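Local coordinates for uncharacterized protein (Leptospira interrogans serogroup Icterohaemorrhagiae serovar copenhageni, PDB 6OE6), which is a putative lipoprotein of unknown function, whose modelled part folds as two beta-sheets packed face to face and which carries bound sodium in the crystal, at residues G14-V19 with D122-L127; V72-F77 with G108-K113. All blocks are in the same frame, centred on the assembly; numbering follows the deposited sequence.

Interaction 1. Residues G14-V19 with D122-L127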
loop_
_atom_site.group_PDB
_atom_site.type_symbol
_atom_site.label_atom_id
_atom_site.label_comp_id
_atom_site.label_asym_id
_atom_site.label_seq_id
_atom_site.Cartn_x
_atom_site.Cartn_y
_atom_site.Cartn_z
ATOM N N GLY A 14 9.962 0.782 -10.065
ATOM C CA GLY A 14 8.856 1.709 -9.947
ATOM C C GLY A 14 8.851 2.411 -8.604
ATOM O O GLY A 14 9.753 2.256 -7.781
ATOM N N GLU A 15 7.796 3.191 -8.371
ATOM C CA GLU A 15 7.696 3.993 -7.155
ATOM C C GLU A 15 6.286 3.935 -6.597
ATOM O O GLU A 15 5.320 4.033 -7.360
ATOM C CB GLU A 15 8.033 5.471 -7.407
ATOM C CG GLU A 15 9.504 5.763 -7.640
ATOM C CD GLU A 15 9.757 7.239 -7.904
ATOM O OE1 GLU A 15 8.855 7.908 -8.459
ATOM O OE2 GLU A 15 10.855 7.728 -7.549
ATOM N N PHE A 16 6.180 3.826 -5.269
ATOM C CA PHE A 16 4.906 3.965 -4.559
ATOM C C PHE A 16 4.800 5.350 -3.927
ATOM O O PHE A 16 5.786 5.886 -3.409
ATOM C CB PHE A 16 4.753 2.912 -3.460
ATOM C CG PHE A 16 4.575 1.509 -3.969
ATOM C CD1 PHE A 16 3.311 1.036 -4.283
ATOM C CD2 PHE A 16 5.668 0.656 -4.097
ATOM C CE1 PHE A 16 3.117 -0.270 -4.748
ATOM C CE2 PHE A 16 5.509 -0.646 -4.542
ATOM C CZ PHE A 16 4.219 -1.117 -4.887
ATOM N N GLY A 17 3.593 5.929 -3.975
ATOM C CA GLY A 17 3.315 7.172 -3.292
ATOM C C GLY A 17 2.027 7.036 -2.504
ATOM O O GLY A 17 1.181 6.206 -2.817
ATOM N N TRP A 18 1.886 7.874 -1.470
ATOM C CA TRP A 18 0.798 7.709 -0.515
ATOM C C TRP A 18 0.231 9.049 -0.088
ATOM O O TRP A 18 0.945 10.054 -0.026
ATOM C CB TRP A 18 1.263 6.949 0.743
ATOM C CG TRP A 18 2.114 5.759 0.402
ATOM C CD1 TRP A 18 3.449 5.763 0.083
ATOM C CD2 TRP A 18 1.686 4.400 0.322
ATOM N NE1 TRP A 18 3.873 4.486 -0.183
ATOM C CE2 TRP A 18 2.808 3.628 -0.037
ATOM C CE3 TRP A 18 0.462 3.758 0.527
ATOM C CZ2 TRP A 18 2.740 2.245 -0.207
ATOM C CZ3 TRP A 18 0.399 2.382 0.365
ATOM C CH2 TRP A 18 1.530 1.642 0.002
ATOM N N VAL A 19 -1.060 9.047 0.239
ATOM C CA VAL A 19 -1.681 10.174 0.936
ATOM C C VAL A 19 -2.779 9.607 1.822
ATOM O O VAL A 19 -3.416 8.610 1.472
ATOM C CB VAL A 19 -2.215 11.254 -0.039
ATOM C CG1 VAL A 19 -3.292 10.692 -0.967
ATOM C CG2 VAL A 19 -2.762 12.435 0.731
ATOM N N ASP A 122 6.649 -5.621 -8.323
ATOM C CA ASP A 122 7.041 -4.755 -7.225
ATOM C C ASP A 122 6.145 -5.070 -6.037
ATOM O O ASP A 122 5.080 -5.675 -6.183
ATOM C CB ASP A 122 6.928 -3.280 -7.604
ATOM C CG ASP A 122 7.987 -2.424 -6.956
ATOM O OD1 ASP A 122 8.549 -2.817 -5.914
ATOM O OD2 ASP A 122 8.263 -1.343 -7.512
ATOM N N GLU A 123 6.610 -4.681 -4.856
ATOM C CA GLU A 123 5.845 -4.915 -3.641
ATOM C C GLU A 123 6.365 -3.984 -2.558
ATOM O O GLU A 123 7.489 -3.488 -2.629
ATOM C CB GLU A 123 5.931 -6.383 -3.193
ATOM C CG GLU A 123 7.283 -6.791 -2.660
ATOM C CD GLU A 123 7.399 -8.295 -2.493
ATOM O OE1 GLU A 123 7.225 -9.017 -3.499
ATOM O OE2 GLU A 123 7.650 -8.751 -1.363
ATOM N N VAL A 124 5.530 -3.759 -1.550
ATOM C CA VAL A 124 5.822 -2.802 -0.488
ATOM C C VAL A 124 5.048 -3.222 0.758
ATOM O O VAL A 124 3.912 -3.705 0.668
ATOM C CB VAL A 124 5.460 -1.361 -0.923
ATOM C CG1 VAL A 124 3.966 -1.246 -1.205
ATOM C CG2 VAL A 124 5.916 -0.335 0.137
ATOM N N GLU A 125 5.677 -3.066 1.918
ATOM C CA GLU A 125 5.037 -3.326 3.204
ATOM C C GLU A 125 4.628 -2.027 3.902
ATOM O O GLU A 125 5.312 -1.004 3.796
ATOM C CB GLU A 125 5.979 -4.107 4.122
ATOM C CG GLU A 125 6.321 -5.492 3.615
ATOM C CD GLU A 125 7.340 -6.185 4.503
ATOM O OE1 GLU A 125 8.526 -5.780 4.494
ATOM O OE2 GLU A 125 6.942 -7.122 5.214
ATOM N N PHE A 126 3.537 -2.094 4.667
ATOM C CA PHE A 126 3.174 -0.997 5.562
ATOM C C PHE A 126 2.464 -1.538 6.805
ATOM O O PHE A 126 1.928 -2.643 6.804
ATOM C CB PHE A 126 2.317 0.069 4.843
ATOM C CG PHE A 126 0.985 -0.423 4.316
ATOM C CD1 PHE A 126 -0.124 -0.455 5.151
ATOM C CD2 PHE A 126 0.819 -0.806 2.969
ATOM C CE1 PHE A 126 -1.381 -0.886 4.661
ATOM C CE2 PHE A 126 -0.435 -1.201 2.470
ATOM C CZ PHE A 126 -1.529 -1.257 3.324
ATOM N N LEU A 127 2.520 -0.764 7.895
ATOM C CA LEU A 127 1.821 -1.084 9.136
ATOM C C LEU A 127 0.584 -0.200 9.262
ATOM O O LEU A 127 0.618 0.964 8.850
ATOM C CB LEU A 127 2.710 -0.831 10.356
ATOM C CG LEU A 127 3.963 -1.669 10.492
ATOM C CD1 LEU A 127 4.678 -1.275 11.787
ATOM C CD2 LEU A 127 3.590 -3.126 10.501
#
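With its CG anti to the carbonyl carbon (chi1 -69°), Phe16 reaches off strand 15-19 toward Val124, whose CG1 takes the crowded position between backbone N and carbonyl carbon (chi1 62°). The two meet tip to tip: CG1 of Val124 sits 3.5 Å from the centroid of the Phe16 ring, almost on the ring normal, a CH-pi contact for which a beta-branched valine offers a methyl close to the backbone. The same methyl serves Trp18, lying in the indole plane at the ring edge, 3.8 Å from Trp18 CZ2. Phe126 crosses the indole obliquely, its CD2 3.9 Å from Trp18 CH2 and the ring planes at 66°. No hydrogen bond joins the segments, as expected between stacked sheets of a beta-sandwich. At the partly exposed other end Asp122 CG lies 3.9 Å from Phe16 CE2, and Glu123 N bonds to the anti lone pair of Asp122 OD1 at 2.9 Å. OD1 also forms a salt bridge with Arg43 and OD2 a hydrogen bond with Tyr58 OH. Thr42 O accepts from Trp18 NE1. Phe48 and Leu46 flank the aromatic end, Ile54 of strand 53-59 touches both Trp18 and Phe126, and Val114 of strand 108-116 reaches Phe16.

Interaction 2. Residues V72-F77 with G108-K113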
loop_
_atom_site.group_PDB
_atom_site.type_symbol
_atom_site.label_atom_id
_atom_site.label_comp_id
_atom_site.label_asym_id
_atom_site.label_seq_id
_atom_site.Cartn_x
_atom_site.Cartn_y
_atom_site.Cartn_z
ATOM N N VAL A 72 -3.359 -5.707 -8.486
ATOM C CA VAL A 72 -2.715 -5.609 -7.183
ATOM C C VAL A 72 -3.286 -6.704 -6.302
ATOM O O VAL A 72 -4.405 -7.185 -6.516
ATOM C CB VAL A 72 -2.915 -4.237 -6.517
ATOM C CG1 VAL A 72 -2.238 -3.155 -7.370
ATOM C CG2 VAL A 72 -4.418 -3.946 -6.333
ATOM N N SER A 73 -2.504 -7.083 -5.288
ATOM C CA SER A 73 -3.025 -7.889 -4.196
ATOM C C SER A 73 -2.571 -7.270 -2.887
ATOM O O SER A 73 -1.524 -6.620 -2.802
ATOM C CB SER A 73 -2.577 -9.347 -4.294
ATOM O OG SER A 73 -1.236 -9.492 -3.895
ATOM N N LEU A 74 -3.398 -7.433 -1.872
ATOM C CA LEU A 74 -3.017 -7.056 -0.531
ATOM C C LEU A 74 -3.039 -8.303 0.330
ATOM O O LEU A 74 -3.950 -9.131 0.218
ATOM C CB LEU A 74 -3.981 -5.992 0.009
ATOM C CG LEU A 74 -3.521 -5.298 1.292
ATOM C CD1 LEU A 74 -2.287 -4.414 1.029
ATOM C CD2 LEU A 74 -4.677 -4.388 1.777
ATOM N N SER A 75 -2.016 -8.458 1.154
ATOM C CA SER A 75 -1.904 -9.581 2.066
ATOM C C SER A 75 -1.782 -9.051 3.484
ATOM O O SER A 75 -1.144 -8.026 3.713
ATOM C CB SER A 75 -0.661 -10.435 1.747
ATOM O OG SER A 75 -0.720 -10.972 0.428
ATOM N N LYS A 76 -2.348 -9.776 4.443
ATOM C CA LYS A 76 -2.261 -9.387 5.841
ATOM C C LYS A 76 -1.384 -10.395 6.575
ATOM O O LYS A 76 -1.488 -11.599 6.345
ATOM C CB LYS A 76 -3.639 -9.324 6.507
ATOM C CG LYS A 76 -3.564 -8.755 7.958
ATOM C CD LYS A 76 -4.981 -8.634 8.553
ATOM C CE LYS A 76 -4.993 -7.827 9.854
ATOM N NZ LYS A 76 -4.294 -8.509 10.971
ATOM N N PHE A 77 -0.517 -9.912 7.448
ATOM C CA PHE A 77 0.382 -10.824 8.162
ATOM C C PHE A 77 -0.326 -11.512 9.335
ATOM O O PHE A 77 -0.892 -10.852 10.233
ATOM C CB PHE A 77 1.582 -10.018 8.650
ATOM C CG PHE A 77 2.758 -10.847 9.086
ATOM C CD1 PHE A 77 3.700 -11.257 8.163
ATOM C CD2 PHE A 77 2.915 -11.202 10.409
ATOM C CE1 PHE A 77 4.812 -11.993 8.560
ATOM C CE2 PHE A 77 4.019 -11.933 10.821
ATOM C CZ PHE A 77 4.974 -12.330 9.882
ATOM N N GLY A 108 -2.456 -3.923 11.749
ATOM C CA GLY A 108 -1.627 -5.058 11.392
ATOM C C GLY A 108 -0.578 -4.686 10.363
ATOM O O GLY A 108 -0.340 -3.521 10.072
ATOM N N LYS A 109 0.054 -5.717 9.831
ATOM C CA LYS A 109 1.123 -5.551 8.861
ATOM C C LYS A 109 0.622 -6.069 7.523
ATOM O O LYS A 109 0.039 -7.155 7.464
ATOM C CB LYS A 109 2.376 -6.317 9.324
ATOM C CG LYS A 109 3.626 -6.017 8.487
ATOM C CD LYS A 109 4.902 -6.547 9.196
ATOM C CE LYS A 109 4.982 -8.065 9.166
ATOM N NZ LYS A 109 6.240 -8.607 9.800
ATOM N N TYR A 110 0.859 -5.299 6.458
ATOM C CA TYR A 110 0.298 -5.573 5.139
ATOM C C TYR A 110 1.373 -5.532 4.073
ATOM O O TYR A 110 2.380 -4.826 4.203
ATOM C CB TYR A 110 -0.797 -4.536 4.747
ATOM C CG TYR A 110 -1.996 -4.636 5.671
ATOM C CD1 TYR A 110 -3.050 -5.496 5.345
ATOM C CD2 TYR A 110 -2.039 -3.933 6.879
ATOM C CE1 TYR A 110 -4.129 -5.648 6.182
ATOM C CE2 TYR A 110 -3.133 -4.063 7.725
ATOM C CZ TYR A 110 -4.176 -4.927 7.351
ATOM O OH TYR A 110 -5.269 -5.094 8.165
ATOM N N LEU A 111 1.120 -6.291 3.001
ATOM C CA LEU A 111 2.016 -6.410 1.861
ATOM C C LEU A 111 1.186 -6.162 0.615
ATOM O O LEU A 111 0.232 -6.906 0.337
ATOM C CB LEU A 111 2.668 -7.801 1.806
ATOM C CG LEU A 111 3.594 -8.105 0.621
ATOM C CD1 LEU A 111 4.800 -7.162 0.650
ATOM C CD2 LEU A 111 4.022 -9.578 0.633
ATOM N N LEU A 112 1.561 -5.140 -0.137
ATOM C CA LEU A 112 0.868 -4.769 -1.376
ATOM C C LEU A 112 1.772 -5.189 -2.523
ATOM O O LEU A 112 2.942 -4.804 -2.552
ATOM C CB LEU A 112 0.620 -3.260 -1.407
ATOM C CG LEU A 112 0.120 -2.618 -2.706
ATOM C CD1 LEU A 112 -1.234 -3.221 -3.126
ATOM C CD2 LEU A 112 -0.009 -1.111 -2.457
ATOM N N LYS A 113 1.249 -6.002 -3.441
ATOM C CA LYS A 113 2.006 -6.459 -4.598
ATOM C C LYS A 113 1.378 -5.890 -5.862
ATOM O O LYS A 113 0.161 -5.730 -5.938
ATOM C CB LYS A 113 2.007 -7.986 -4.697
ATOM C CG LYS A 113 2.684 -8.726 -3.513
ATOM C CD LYS A 113 2.610 -10.210 -3.733
ATOM C CE LYS A 113 3.091 -10.974 -2.504
ATOM N NZ LYS A 113 3.204 -12.408 -2.825
HETATM O O HOH W 1 -0.047 -9.145 -1.403
HETATM O O HOH W 2 0.555 -12.993 -0.670
HETATM O O HOH W 3 -1.080 -8.232 10.891
#
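Leu74 and Leu112 form a non-hydrogen-bonded pair between antiparallel strands of a mixed beta-sheet, on the face turned to the other sheet of the sandwich, with Leu74 CD1 4.0 Å from Leu112 CB. Val72 extends this apolar patch toward Leu112 CD1, and Phe102 and Tyr56 of the opposing sheet cover it; branched aliphatic side chains suit such a buried face. Leu74 also crosses Tyr110 obliquely, its CD1 4.0 Å from Tyr110 CB. Beyond it, Lys76 runs side by side with Tyr110, its methylenes along the ring and CE 3.2 Å from Tyr110 OH, which hydrogen-bonds to Ser106 O. Between the strands, Ser73 with Lys113 and Ser75 with Leu111 form hydrogen-bonded pairs, and Phe77 N adds a fifth bond, 2.8 Å to Lys109 O and nearly along the C=O axis. On the other face the small Ser73 and Ser75 both hydrogen-bond through OG to one water, which also donates to Leu111 O. At the margin Lys109, bent at chi3 (72°), brings NZ over the face of the Phe77 ring, 3.8 Å from its centroid, a cation-pi contact. Gly108 has backbone angles (159°/-169°) at which a CB would press on the preceding carbonyl O, and Lys76 NZ takes the place beside it. That ammonium donates to a water 3.2 Å away, which accepts from Lys109 N and donates to Phe77 O at 2.7 Å.

From the N terminus, segment 14-19 comes first but finds its partner 122-127 only near the end of the fold, so interaction 1 closes a long loop of 102 residues. Nested within it, interaction 2 closes a shorter one, in which strands 81-89 and 97-102 lie between the paired segments. Interaction 1 joins the two sheets across their interface, whereas interaction 2 pairs neighbours within one sheet. Strands 108-116 and 119-129 follow each other in the chain and lie side by side, so the contacts meet: Leu112 N and Tyr110 N probably hydrogen-bond to Val124 O and Phe126 O. Strand 70-77, tied to 119-129 through 108-116, also meets the opposing sheet itself.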